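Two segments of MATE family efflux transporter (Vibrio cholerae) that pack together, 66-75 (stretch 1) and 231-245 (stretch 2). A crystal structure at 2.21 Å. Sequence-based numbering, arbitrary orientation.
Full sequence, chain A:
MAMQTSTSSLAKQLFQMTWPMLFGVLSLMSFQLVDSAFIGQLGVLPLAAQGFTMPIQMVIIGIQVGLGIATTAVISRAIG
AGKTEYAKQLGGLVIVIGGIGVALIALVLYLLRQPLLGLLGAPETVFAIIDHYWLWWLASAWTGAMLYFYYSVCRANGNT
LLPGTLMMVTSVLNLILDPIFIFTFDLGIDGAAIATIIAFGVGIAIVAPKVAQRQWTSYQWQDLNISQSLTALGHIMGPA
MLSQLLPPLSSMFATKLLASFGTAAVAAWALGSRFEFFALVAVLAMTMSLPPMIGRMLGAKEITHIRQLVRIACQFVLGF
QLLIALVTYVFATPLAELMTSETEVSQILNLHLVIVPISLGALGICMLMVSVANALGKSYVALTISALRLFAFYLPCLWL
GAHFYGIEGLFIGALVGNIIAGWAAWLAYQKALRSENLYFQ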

ATOM      1  N   GLY A  66      -2.975   1.903   7.809  1.00 28.16           N
ATOM      2  CA  GLY A  66      -3.782   2.935   8.436  1.00 29.73           C
ATOM      3  C   GLY A  66      -3.079   3.636   9.589  1.00 33.36           C
ATOM      4  O   GLY A  66      -3.182   4.854   9.733  1.00 40.32           O
ATOM      5  N   LEU A  67      -2.359   2.873  10.408  1.00 30.81           N
ATOM      6  CA  LEU A  67      -1.599   3.457  11.510  1.00 26.77           C
ATOM      7  C   LEU A  67      -0.365   4.190  10.993  1.00 28.87           C
ATOM      8  O   LEU A  67       0.020   5.227  11.537  1.00 33.20           O
ATOM      9  CB  LEU A  67      -1.190   2.383  12.523  1.00 27.70           C
ATOM     10  CG  LEU A  67      -0.336   2.867  13.701  1.00 30.97           C
ATOM     11  CD1 LEU A  67      -1.008   4.027  14.432  1.00 30.14           C
ATOM     12  CD2 LEU A  67      -0.036   1.731  14.667  1.00 25.47           C
ATOM     13  N   GLY A  68       0.252   3.652   9.947  1.00 28.62           N
ATOM     14  CA  GLY A  68       1.404   4.292   9.335  1.00 28.77           C
ATOM     15  C   GLY A  68       1.061   5.655   8.754  1.00 28.75           C
ATOM     16  O   GLY A  68       1.829   6.613   8.887  1.00 30.19           O
ATOM     17  N   ILE A  69      -0.100   5.738   8.114  1.00 26.51           N
ATOM     18  CA  ILE A  69      -0.594   6.995   7.564  1.00 29.54           C
ATOM     19  C   ILE A  69      -0.838   8.022   8.683  1.00 32.85           C
ATOM     20  O   ILE A  69      -0.468   9.187   8.552  1.00 29.88           O
ATOM     21  CB  ILE A  69      -1.890   6.770   6.748  1.00 27.73           C
ATOM     22  CG1 ILE A  69      -1.588   5.949   5.488  1.00 31.90           C
ATOM     23  CG2 ILE A  69      -2.540   8.093   6.375  1.00 31.28           C
ATOM     24  CD1 ILE A  69      -2.817   5.600   4.658  1.00 26.87           C
ATOM     25  N   ALA A  70      -1.439   7.580   9.786  1.00 34.34           N
ATOM     26  CA  ALA A  70      -1.700   8.461  10.925  1.00 29.46           C
ATOM     27  C   ALA A  70      -0.401   8.920  11.581  1.00 32.41           C
ATOM     28  O   ALA A  70      -0.255  10.086  11.953  1.00 36.08           O
ATOM     29  CB  ALA A  70      -2.584   7.762  11.950  1.00 24.41           C
ATOM     30  N   THR A  71       0.530   7.983  11.725  1.00 27.70           N
ATOM     31  CA  THR A  71       1.835   8.256  12.307  1.00 31.60           C
ATOM     32  C   THR A  71       2.585   9.337  11.538  1.00 34.66           C
ATOM     33  O   THR A  71       3.115  10.275  12.125  1.00 33.66           O
ATOM     34  CB  THR A  71       2.695   6.980  12.346  1.00 32.02           C
ATOM     35  OG1 THR A  71       2.014   5.972  13.100  1.00 30.57           O
ATOM     36  CG2 THR A  71       4.049   7.262  12.979  1.00 29.45           C
ATOM     37  N   THR A  72       2.619   9.201  10.218  1.00 32.56           N
ATOM     38  CA  THR A  72       3.360  10.130   9.374  1.00 31.81           C
ATOM     39  C   THR A  72       2.753  11.530   9.416  1.00 31.14           C
ATOM     40  O   THR A  72       3.471  12.516   9.556  1.00 33.17           O
ATOM     41  CB  THR A  72       3.416   9.632   7.913  1.00 34.41           C
ATOM     42  OG1 THR A  72       4.324   8.528   7.826  1.00 37.35           O
ATOM     43  CG2 THR A  72       3.893  10.734   6.991  1.00 41.23           C
ATOM     44  N   ALA A  73       1.430  11.608   9.317  1.00 24.27           N
ATOM     45  CA  ALA A  73       0.739  12.890   9.289  1.00 26.21           C
ATOM     46  C   ALA A  73       0.859  13.663  10.607  1.00 30.81           C
ATOM     47  O   ALA A  73       1.128  14.863  10.606  1.00 32.95           O
ATOM     48  CB  ALA A  73      -0.726  12.685   8.937  1.00 23.10           C
ATOM     49  N   VAL A  74       0.659  12.981  11.728  1.00 27.08           N
ATOM     50  CA  VAL A  74       0.629  13.663  13.014  1.00 24.85           C
ATOM     51  C   VAL A  74       2.033  14.017  13.503  1.00 27.13           C
ATOM     52  O   VAL A  74       2.264  15.124  13.992  1.00 29.55           O
ATOM     53  CB  VAL A  74      -0.093  12.820  14.079  1.00 28.37           C
ATOM     54  CG1 VAL A  74      -0.068  13.524  15.427  1.00 31.74           C
ATOM     55  CG2 VAL A  74      -1.529  12.558  13.650  1.00 34.94           C
ATOM     56  N   ILE A  75       2.973  13.090  13.355  1.00 22.97           N
ATOM     57  CA  ILE A  75       4.331  13.322  13.834  1.00 25.73           C
ATOM     58  C   ILE A  75       5.084  14.358  12.995  1.00 28.71           C
ATOM     59  O   ILE A  75       5.762  15.222  13.552  1.00 28.72           O
ATOM     60  CB  ILE A  75       5.139  12.008  13.879  1.00 25.20           C
ATOM     61  CG1 ILE A  75       4.552  11.077  14.942  1.00 26.55           C
ATOM     62  CG2 ILE A  75       6.606  12.281  14.180  1.00 22.38           C
ATOM     63  CD1 ILE A  75       5.400   9.863  15.238  1.00 24.82           C
TER
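Stretch 2 (231-245) TALGHIMGPAMLSQL

Ala-70 forms the apolar centre of the contact, its CB directed toward the second helix and resting among three of its residues. Ala-70 CB lies 3.8 Å from Ile-236 CB, 3.9 Å from Met-237 CB and 4.3 Å from Leu-233 CD2. The backbone also comes close here: Ala-70 CB is 3.4 Å from Leu-233 O, and the CA atoms of Ala-70 and Ile-236 are 5.1 Å apart.

Both stretches are helical, and they run in roughly opposite directions, their axes crossing at 139° with a closest approach of 7.9 Å. Ala-232 and Leu-233 therefore lie near Val-74, and Met-241 near Gly-66. Val-74 (chi1 t) places CG2 3.8 Å from Ala-232 O, 4.1 Å from Leu-233 CD2 and 4.3 Å from Ile-236 CG1, and its CG1 is 4.4 Å from Ala-232 CB. One turn back from Ala-70, at Gly-66, the helices are close, with Gly-66 CA 4.7 Å from Met-241 CA and Gly-66 O 3.7 Å from Met-237 CA. Met-241 CG occupies the place a CB on Gly-66 would need: the two would be 2.7 Å apart, a clash. Beside it, Leu-67 CD1 meets Met-237 SD at 3.9 Å.

Stretch 2 is kinked at Pro-239, whose ring nitrogen has no hydrogen to bond to the preceding turn; the helix resumes with Ala-240 N bonded to Ile-236 O (3.0 Å). Ile-69 packs on both Ile-236 and Ala-240, the nearest pairs being Ile-69 CG2 to Ile-236 CG2 at 4.0 Å and Ile-69 CD1 to Ala-240 CB at 4.2 Å.

The polar edge is slight. Gln-244 NE2 approaches Ile-69 CD1 at 4.2 Å, and no hydrogen bond joins the stretches. Thr-71, its CB pointing away from stretch 2, donates from OG1 to Leu-67 O (2.6 Å) within its own helix.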

ATOM      1  N   THR A 231      -6.547  10.572  20.267  1.00 43.21           N
ATOM      2  CA  THR A 231      -7.588  11.228  19.488  1.00 46.63           C
ATOM      3  C   THR A 231      -7.020  11.777  18.182  1.00 40.54           C
ATOM      4  O   THR A 231      -7.640  11.657  17.124  1.00 44.28           O
ATOM      5  CB  THR A 231      -8.248  12.369  20.285  1.00 46.38           C
ATOM      6  OG1 THR A 231      -8.827  11.839  21.482  1.00 50.98           O
ATOM      7  CG2 THR A 231      -9.328  13.050  19.461  1.00 38.81           C
ATOM      8  N   ALA A 232      -5.837  12.375  18.261  1.00 40.71           N
ATOM      9  CA  ALA A 232      -5.177  12.921  17.080  1.00 34.59           C
ATOM     10  C   ALA A 232      -4.822  11.810  16.096  1.00 36.15           C
ATOM     11  O   ALA A 232      -5.078  11.926  14.899  1.00 34.49           O
ATOM     12  CB  ALA A 232      -3.933  13.703  17.479  1.00 30.02           C
ATOM     13  N   LEU A 233      -4.233  10.733  16.608  1.00 33.68           N
ATOM     14  CA  LEU A 233      -3.870   9.598  15.766  1.00 35.37           C
ATOM     15  C   LEU A 233      -5.116   8.924  15.195  1.00 36.87           C
ATOM     16  O   LEU A 233      -5.173   8.612  14.007  1.00 31.74           O
ATOM     17  CB  LEU A 233      -3.034   8.588  16.556  1.00 33.26           C
ATOM     18  CG  LEU A 233      -1.604   9.014  16.905  1.00 36.80           C
ATOM     19  CD1 LEU A 233      -0.987   8.060  17.921  1.00 35.97           C
ATOM     20  CD2 LEU A 233      -0.741   9.098  15.651  1.00 31.46           C
ATOM     21  N   GLY A 234      -6.115   8.721  16.050  1.00 38.27           N
ATOM     22  CA  GLY A 234      -7.338   8.035  15.666  1.00 40.86           C
ATOM     23  C   GLY A 234      -8.153   8.759  14.609  1.00 38.85           C
ATOM     24  O   GLY A 234      -8.830   8.124  13.799  1.00 42.82           O
ATOM     25  N   HIS A 235      -8.088  10.087  14.623  1.00 32.53           N
ATOM     26  CA  HIS A 235      -8.793  10.914  13.648  1.00 35.98           C
ATOM     27  C   HIS A 235      -8.368  10.605  12.215  1.00 35.22           C
ATOM     28  O   HIS A 235      -9.157  10.748  11.279  1.00 28.42           O
ATOM     29  CB  HIS A 235      -8.565  12.398  13.944  1.00 36.77           C
ATOM     30  CG  HIS A 235      -9.125  13.314  12.900  1.00 46.95           C
ATOM     31  ND1 HIS A 235     -10.480  13.504  12.728  1.00 49.27           N
ATOM     32  CD2 HIS A 235      -8.515  14.088  11.971  1.00 46.75           C
ATOM     33  CE1 HIS A 235     -10.679  14.358  11.738  1.00 44.34           C
ATOM     34  NE2 HIS A 235      -9.504  14.727  11.262  1.00 45.97           N
ATOM     35  N   ILE A 236      -7.115  10.195  12.047  1.00 32.47           N
ATOM     36  CA  ILE A 236      -6.599   9.847  10.730  1.00 34.81           C
ATOM     37  C   ILE A 236      -6.753   8.354  10.483  1.00 36.99           C
ATOM     38  O   ILE A 236      -7.218   7.927   9.428  1.00 38.62           O
ATOM     39  CB  ILE A 236      -5.108  10.216  10.577  1.00 35.18           C
ATOM     40  CG1 ILE A 236      -4.848  11.662  11.008  1.00 34.51           C
ATOM     41  CG2 ILE A 236      -4.650   9.975   9.147  1.00 25.49           C
ATOM     42  CD1 ILE A 236      -5.198  12.690   9.959  1.00 34.88           C
ATOM     43  N   MET A 237      -6.363   7.571  11.482  1.00 34.49           N
ATOM     44  CA  MET A 237      -6.291   6.122  11.368  1.00 33.44           C
ATOM     45  C   MET A 237      -7.641   5.467  11.086  1.00 38.14           C
ATOM     46  O   MET A 237      -7.723   4.512  10.309  1.00 39.16           O
ATOM     47  CB  MET A 237      -5.689   5.541  12.646  1.00 37.52           C
ATOM     48  CG  MET A 237      -5.654   4.029  12.686  1.00 41.83           C
ATOM     49  SD  MET A 237      -4.827   3.426  14.163  1.00 77.05           S
ATOM     50  CE  MET A 237      -5.626   4.423  15.417  1.00 72.05           C
ATOM     51  N   GLY A 238      -8.691   5.976  11.722  1.00 37.41           N
ATOM     52  CA  GLY A 238     -10.038   5.477  11.500  1.00 36.08           C
ATOM     53  C   GLY A 238     -10.444   5.486  10.035  1.00 39.46           C
ATOM     54  O   GLY A 238     -10.638   4.427   9.441  1.00 38.58           O
ATOM     55  N   PRO A 239     -10.581   6.687   9.446  1.00 37.29           N
ATOM     56  CA  PRO A 239     -10.919   6.829   8.025  1.00 38.03           C
ATOM     57  C   PRO A 239      -9.902   6.167   7.096  1.00 38.90           C
ATOM     58  O   PRO A 239     -10.285   5.654   6.045  1.00 39.88           O
ATOM     59  CB  PRO A 239     -10.926   8.347   7.820  1.00 36.70           C
ATOM     60  CG  PRO A 239     -11.240   8.903   9.162  1.00 35.12           C
ATOM     61  CD  PRO A 239     -10.557   7.989  10.137  1.00 34.26           C
ATOM     62  N   ALA A 240      -8.628   6.179   7.479  1.00 37.43           N
ATOM     63  CA  ALA A 240      -7.579   5.601   6.646  1.00 39.93           C
ATOM     64  C   ALA A 240      -7.711   4.084   6.561  1.00 47.48           C
ATOM     65  O   ALA A 240      -7.456   3.492   5.513  1.00 50.79           O
ATOM     66  CB  ALA A 240      -6.205   5.984   7.175  1.00 35.18           C
ATOM     67  N   MET A 241      -8.103   3.461   7.668  1.00 51.97           N
ATOM     68  CA  MET A 241      -8.350   2.023   7.690  1.00 47.47           C
ATOM     69  C   MET A 241      -9.525   1.646   6.800  1.00 51.10           C
ATOM     70  O   MET A 241      -9.471   0.651   6.077  1.00 54.50           O
ATOM     71  CB  MET A 241      -8.616   1.540   9.113  1.00 43.14           C
ATOM     72  CG  MET A 241      -7.371   1.302   9.938  1.00 47.04           C
ATOM     73  SD  MET A 241      -7.789   0.589  11.538  1.00110.39           S
ATOM     74  CE  MET A 241      -6.180   0.540  12.316  1.00 92.71           C
ATOM     75  N   LEU A 242     -10.588   2.442   6.872  1.00 49.00           N
ATOM     76  CA  LEU A 242     -11.766   2.231   6.040  1.00 52.79           C
ATOM     77  C   LEU A 242     -11.414   2.265   4.558  1.00 49.22           C
ATOM     78  O   LEU A 242     -11.983   1.520   3.761  1.00 50.30           O
ATOM     79  CB  LEU A 242     -12.833   3.282   6.343  1.00 52.99           C
ATOM     80  CG  LEU A 242     -13.916   2.893   7.344  1.00 55.54           C
ATOM     81  CD1 LEU A 242     -14.881   4.047   7.547  1.00 53.71           C
ATOM     82  CD2 LEU A 242     -14.650   1.654   6.857  1.00 66.32           C
ATOM     83  N   SER A 243     -10.472   3.132   4.198  1.00 43.19           N
ATOM     84  CA  SER A 243     -10.053   3.272   2.809  1.00 46.37           C
ATOM     85  C   SER A 243      -9.360   2.015   2.295  1.00 54.88           C
ATOM     86  O   SER A 243      -9.395   1.725   1.102  1.00 53.77           O
ATOM     87  CB  SER A 243      -9.130   4.479   2.648  1.00 41.89           C
ATOM     88  OG  SER A 243      -9.830   5.686   2.880  1.00 49.89           O
ATOM     89  N   GLN A 244      -8.727   1.277   3.202  1.00 59.37           N
ATOM     90  CA  GLN A 244      -8.060   0.032   2.840  1.00 63.21           C
ATOM     91  C   GLN A 244      -9.079  -1.080   2.635  1.00 61.12           C
ATOM     92  O   GLN A 244      -8.805  -2.076   1.970  1.00 60.57           O
ATOM     93  CB  GLN A 244      -7.049  -0.369   3.918  1.00 66.27           C
ATOM     94  CG  GLN A 244      -6.060   0.726   4.279  1.00 64.53           C
ATOM     95  CD  GLN A 244      -5.188   1.132   3.109  1.00 64.57           C
ATOM     96  OE1 GLN A 244      -4.726   0.287   2.343  1.00 69.94           O
ATOM     97  NE2 GLN A 244      -4.961   2.430   2.962  1.00 63.84           N
ATOM     98  N   LEU A 245     -10.260  -0.893   3.213  1.00 60.22           N
ATOM     99  CA  LEU A 245     -11.318  -1.892   3.157  1.00 63.88           C
ATOM    100  C   LEU A 245     -12.045  -1.877   1.812  1.00 65.07           C
ATOM    101  O   LEU A 245     -12.660  -2.868   1.416  1.00 72.11           O
ATOM    102  CB  LEU A 245     -12.311  -1.658   4.300  1.00 70.14           C
ATOM    103  CG  LEU A 245     -13.438  -2.666   4.526  1.00 76.00           C
ATOM    104  CD1 LEU A 245     -12.887  -3.992   5.027  1.00 80.13           C
ATOM    105  CD2 LEU A 245     -14.464  -2.100   5.497  1.00 74.30           C
TER